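PDB 4DA2: sugar fermentation stimulation protein homolog from Pyrococcus furiosus, which probably binds DNA, joining an OB-fold domain to a nuclease-like PD-(D/E)xK domain that holds calcium ions in this crystal. Local coordinates for residues Ile221-Arg224 with Gly225-Gly228; Lys199-Glu203 with Ala204-Ile208. The protein carries 1 engineered substitution. One frame throughout, in Å; residues are numbered along the deposited sequence.

Contact 1 of 2, residues Ile221-Arg224 with Gly225-Gly228; sequences IIYR and GELG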
# COMPACT_ATOMS: atom_id res chain seq x y z
N ILE A 221 -4.51 12.70 -5.46
CA ILE A 221 -3.75 11.45 -5.48
C ILE A 221 -3.43 11.13 -6.94
O ILE A 221 -4.31 11.09 -7.80
CB ILE A 221 -4.47 10.29 -4.76
CG1 ILE A 221 -4.49 10.55 -3.24
CG2 ILE A 221 -3.81 8.91 -5.09
CD1 ILE A 221 -5.02 9.38 -2.43
N ILE A 222 -2.15 10.93 -7.20
CA ILE A 222 -1.62 10.84 -8.56
C ILE A 222 -1.11 9.42 -8.84
O ILE A 222 -0.29 8.87 -8.09
CB ILE A 222 -0.48 11.89 -8.79
CG1 ILE A 222 -0.95 13.32 -8.48
CG2 ILE A 222 0.07 11.81 -10.22
CD1 ILE A 222 -2.27 13.70 -9.15
N TYR A 223 -1.55 8.84 -9.95
CA TYR A 223 -1.09 7.53 -10.35
C TYR A 223 -0.07 7.76 -11.44
O TYR A 223 -0.41 8.29 -12.49
CB TYR A 223 -2.29 6.68 -10.84
CG TYR A 223 -1.90 5.40 -11.55
CD1 TYR A 223 -0.95 4.51 -11.00
CD2 TYR A 223 -2.47 5.07 -12.79
CE1 TYR A 223 -0.59 3.34 -11.66
CE2 TYR A 223 -2.11 3.88 -13.45
CZ TYR A 223 -1.18 3.03 -12.88
OH TYR A 223 -0.82 1.87 -13.54
N ARG A 224 1.19 7.38 -11.18
CA ARG A 224 2.29 7.64 -12.10
C ARG A 224 2.46 6.53 -13.16
O ARG A 224 3.15 6.73 -14.15
CB ARG A 224 3.60 7.90 -11.35
CG ARG A 224 3.61 9.19 -10.45
CD ARG A 224 5.06 9.55 -10.04
NE ARG A 224 5.76 8.40 -9.47
CZ ARG A 224 5.59 7.94 -8.24
NH1 ARG A 224 4.76 8.55 -7.40
NH2 ARG A 224 6.26 6.87 -7.82
N GLY A 225 1.79 5.40 -12.96
CA GLY A 225 1.90 4.25 -13.85
C GLY A 225 2.60 3.10 -13.14
O GLY A 225 2.80 3.12 -11.90
N GLU A 226 3.03 2.10 -13.91
CA GLU A 226 3.69 0.95 -13.29
C GLU A 226 5.17 1.20 -13.02
O GLU A 226 5.84 1.99 -13.70
CB GLU A 226 3.54 -0.31 -14.14
CG GLU A 226 2.13 -0.80 -14.25
CD GLU A 226 2.04 -2.08 -15.09
OE1 GLU A 226 2.84 -3.02 -14.85
OE2 GLU A 226 1.14 -2.15 -15.96
N LEU A 227 5.70 0.48 -12.03
CA LEU A 227 7.11 0.52 -11.70
C LEU A 227 7.75 -0.74 -12.28
O LEU A 227 7.09 -1.79 -12.38
CB LEU A 227 7.32 0.54 -10.18
CG LEU A 227 6.58 1.62 -9.35
CD1 LEU A 227 6.81 1.40 -7.85
CD2 LEU A 227 7.05 3.00 -9.76
N GLY A 228 9.03 -0.64 -12.64
CA GLY A 228 9.76 -1.79 -13.16
C GLY A 228 10.05 -2.76 -12.03
O GLY A 228 10.74 -2.43 -11.09

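Contact 2 of 2, residues Lys199-Glu203 with Ala204-Ile208; sequences KEALE and AGVEI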
# COMPACT_ATOMS: atom_id res chain seq x y z
N LYS A 199 10.00 -15.03 -5.34
CA LYS A 199 10.62 -15.77 -6.45
C LYS A 199 9.81 -17.01 -6.76
O LYS A 199 9.56 -17.30 -7.93
CB LYS A 199 12.07 -16.18 -6.10
CG LYS A 199 13.05 -14.99 -6.06
CD LYS A 199 14.51 -15.45 -5.92
CE LYS A 199 15.44 -14.25 -5.73
NZ LYS A 199 15.42 -13.77 -4.31
N GLU A 200 9.41 -17.74 -5.72
CA GLU A 200 8.59 -18.93 -5.84
C GLU A 200 7.24 -18.60 -6.46
O GLU A 200 6.75 -19.35 -7.33
CB GLU A 200 8.41 -19.62 -4.48
CG GLU A 200 7.63 -20.93 -4.55
CD GLU A 200 7.54 -21.67 -3.22
OE1 GLU A 200 8.15 -21.21 -2.23
OE2 GLU A 200 6.86 -22.72 -3.16
N ALA A 201 6.65 -17.48 -6.03
CA ALA A 201 5.39 -16.98 -6.61
C ALA A 201 5.48 -16.75 -8.12
O ALA A 201 4.60 -17.21 -8.86
CB ALA A 201 4.96 -15.66 -5.92
N LEU A 202 6.51 -16.03 -8.56
CA LEU A 202 6.75 -15.79 -9.99
C LEU A 202 6.77 -17.10 -10.76
O LEU A 202 6.08 -17.26 -11.77
CB LEU A 202 8.07 -15.06 -10.19
CG LEU A 202 8.12 -13.54 -10.34
CD1 LEU A 202 9.55 -13.14 -10.75
CD2 LEU A 202 7.08 -13.05 -11.33
N GLU A 203 7.54 -18.06 -10.25
CA GLU A 203 7.66 -19.38 -10.87
C GLU A 203 6.36 -20.16 -10.91
O GLU A 203 6.10 -20.88 -11.87
CB GLU A 203 8.75 -20.20 -10.17
CG GLU A 203 10.14 -19.64 -10.39
CD GLU A 203 11.20 -20.45 -9.65
OE1 GLU A 203 10.89 -21.58 -9.21
OE2 GLU A 203 12.32 -19.95 -9.52
N ALA A 204 5.52 -19.97 -9.88
CA ALA A 204 4.28 -20.71 -9.74
C ALA A 204 3.16 -20.18 -10.62
O ALA A 204 2.18 -20.88 -10.85
CB ALA A 204 3.82 -20.77 -8.26
N GLY A 205 3.30 -18.94 -11.10
CA GLY A 205 2.25 -18.32 -11.92
C GLY A 205 1.54 -17.14 -11.26
O GLY A 205 0.58 -16.60 -11.83
N VAL A 206 1.98 -16.75 -10.05
CA VAL A 206 1.38 -15.56 -9.41
C VAL A 206 1.86 -14.32 -10.17
O VAL A 206 3.07 -14.12 -10.35
CB VAL A 206 1.75 -15.39 -7.92
CG1 VAL A 206 1.11 -14.09 -7.33
CG2 VAL A 206 1.38 -16.64 -7.11
N GLU A 207 0.92 -13.50 -10.63
CA GLU A 207 1.32 -12.27 -11.37
C GLU A 207 1.77 -11.22 -10.36
O GLU A 207 1.14 -11.04 -9.30
CB GLU A 207 0.17 -11.76 -12.22
CG GLU A 207 -0.28 -12.78 -13.28
CD GLU A 207 0.71 -12.95 -14.45
OE1 GLU A 207 1.32 -11.95 -14.86
OE2 GLU A 207 0.86 -14.09 -14.96
N ILE A 208 2.89 -10.57 -10.66
CA ILE A 208 3.40 -9.52 -9.76
C ILE A 208 3.40 -8.16 -10.48
O ILE A 208 3.95 -8.04 -11.58
CB ILE A 208 4.81 -9.84 -9.22
CG1 ILE A 208 4.79 -11.13 -8.38
CG2 ILE A 208 5.33 -8.63 -8.42
CD1 ILE A 208 6.18 -11.61 -7.94
O HOH W 1 4.10 -15.57 -12.46

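Contact 1 of 2, residues Ile221-Arg224 with Gly225-Gly228
The ring of Tyr-223 lies over the backbone of Gly-225, two residues further along the same strand. Gly-225 CA sits 3.8 Å from the centroid of the Tyr-223 ring, 29° off the normal, a CH-pi contact over one face. Gly-225 N lies over the same face, above the CD1-CE1 side of the ring, 3.4 Å from CE1 of Tyr-223. The ring reaches forward along the chain because its CG stands anti to the backbone N (chi1 168°), and its OH arrives 4.0 Å from Glu-226 CG. Gly-225 has a positive phi of 111°, where a side chain would jam against the carbonyl O of Arg-224; this kinked backbone calls for glycine. With an alanine in place of Tyr-223, a gap would probably open over the Gly-225 backbone, leaving that bend without its CH-pi partner. Arg-224 brings its guanidinium near Leu-227, but its hydrogen bonds go outside, NH1 to ND1 of His-214 and NH2 to O of Val-181. Strand 220-229 runs here between strands 2-6 and 207-215, both antiparallel to it, and Tyr-223 also packs against Leu-4 of the first, Leu-211 of the second and Ile-91 of helix 81-93.

Contact 2 of 2, residues Lys199-Glu203 with Ala204-Ile208
Leu-202 and Ile-208 cross at about a right angle where the chain leaves helix 192-204 and turns back into strand 207-215. CD1 of Ile-208 is the reaching atom, 3.6 Å from CG of Leu-202 and only slightly farther from its CD2. Ile-208 gets there with CG1 anti to its own carbonyl carbon (chi1 -62°) and the rest of the chain extended. Nearer the turn, Ala-201 sets its methyl against the side chain of Val-206, CB to CB at 3.8 Å, with CG2 of Val-206 lying beside the same methyl. Past both pairs, at the turn itself, the backbone closes the helix. Ala-201 O receives Val-206 N at 2.9 Å, and more weakly the amides of Ala-204 and Gly-205; Gly-205 N also makes a weak bond to Leu-202 O. Ala-204 N keeps its helical bond to Glu-200 O at 2.9 Å. A water donates to both Leu-202 O (2.7 Å) and Val-206 O, tying the last helical turn to the outgoing chain. Val-206 packs onward against Leu-160 and Ala-164 of helix 151-165, while Ile-208 meets Ile-172 and Phe-174 of strand 169-176. With Gly-205 at a positive phi of 112°, this is a Schellman motif, marked by the bonds Val-206 to Ala-201 and Gly-205 to Leu-202, with Ala-201 against Val-206 as its hydrophobic pair, sending the chain into a strand of the PD-(D/E)xK domain's sheet.

Contact 2 comes first along the chain: helix 192-204 ends there and strand 207-215 begins. That strand then pairs antiparallel with strand 220-229, which carries contact 1, so the two contacts occupy successive parts of one helix-strand-strand run. Their centres are 22 Å apart and their nearest atoms about 6 Å, without touching. Both reach the same mixed sheet, contact 2 only through the start of strand 207-215, which also runs parallel to 169-176. Contact 2 lies at the entry to the hairpin of strands 207-215 and 220-229, whereas contact 1 lies on its returning strand, which sits between strand 207-215 and the N-terminal strand 2-6.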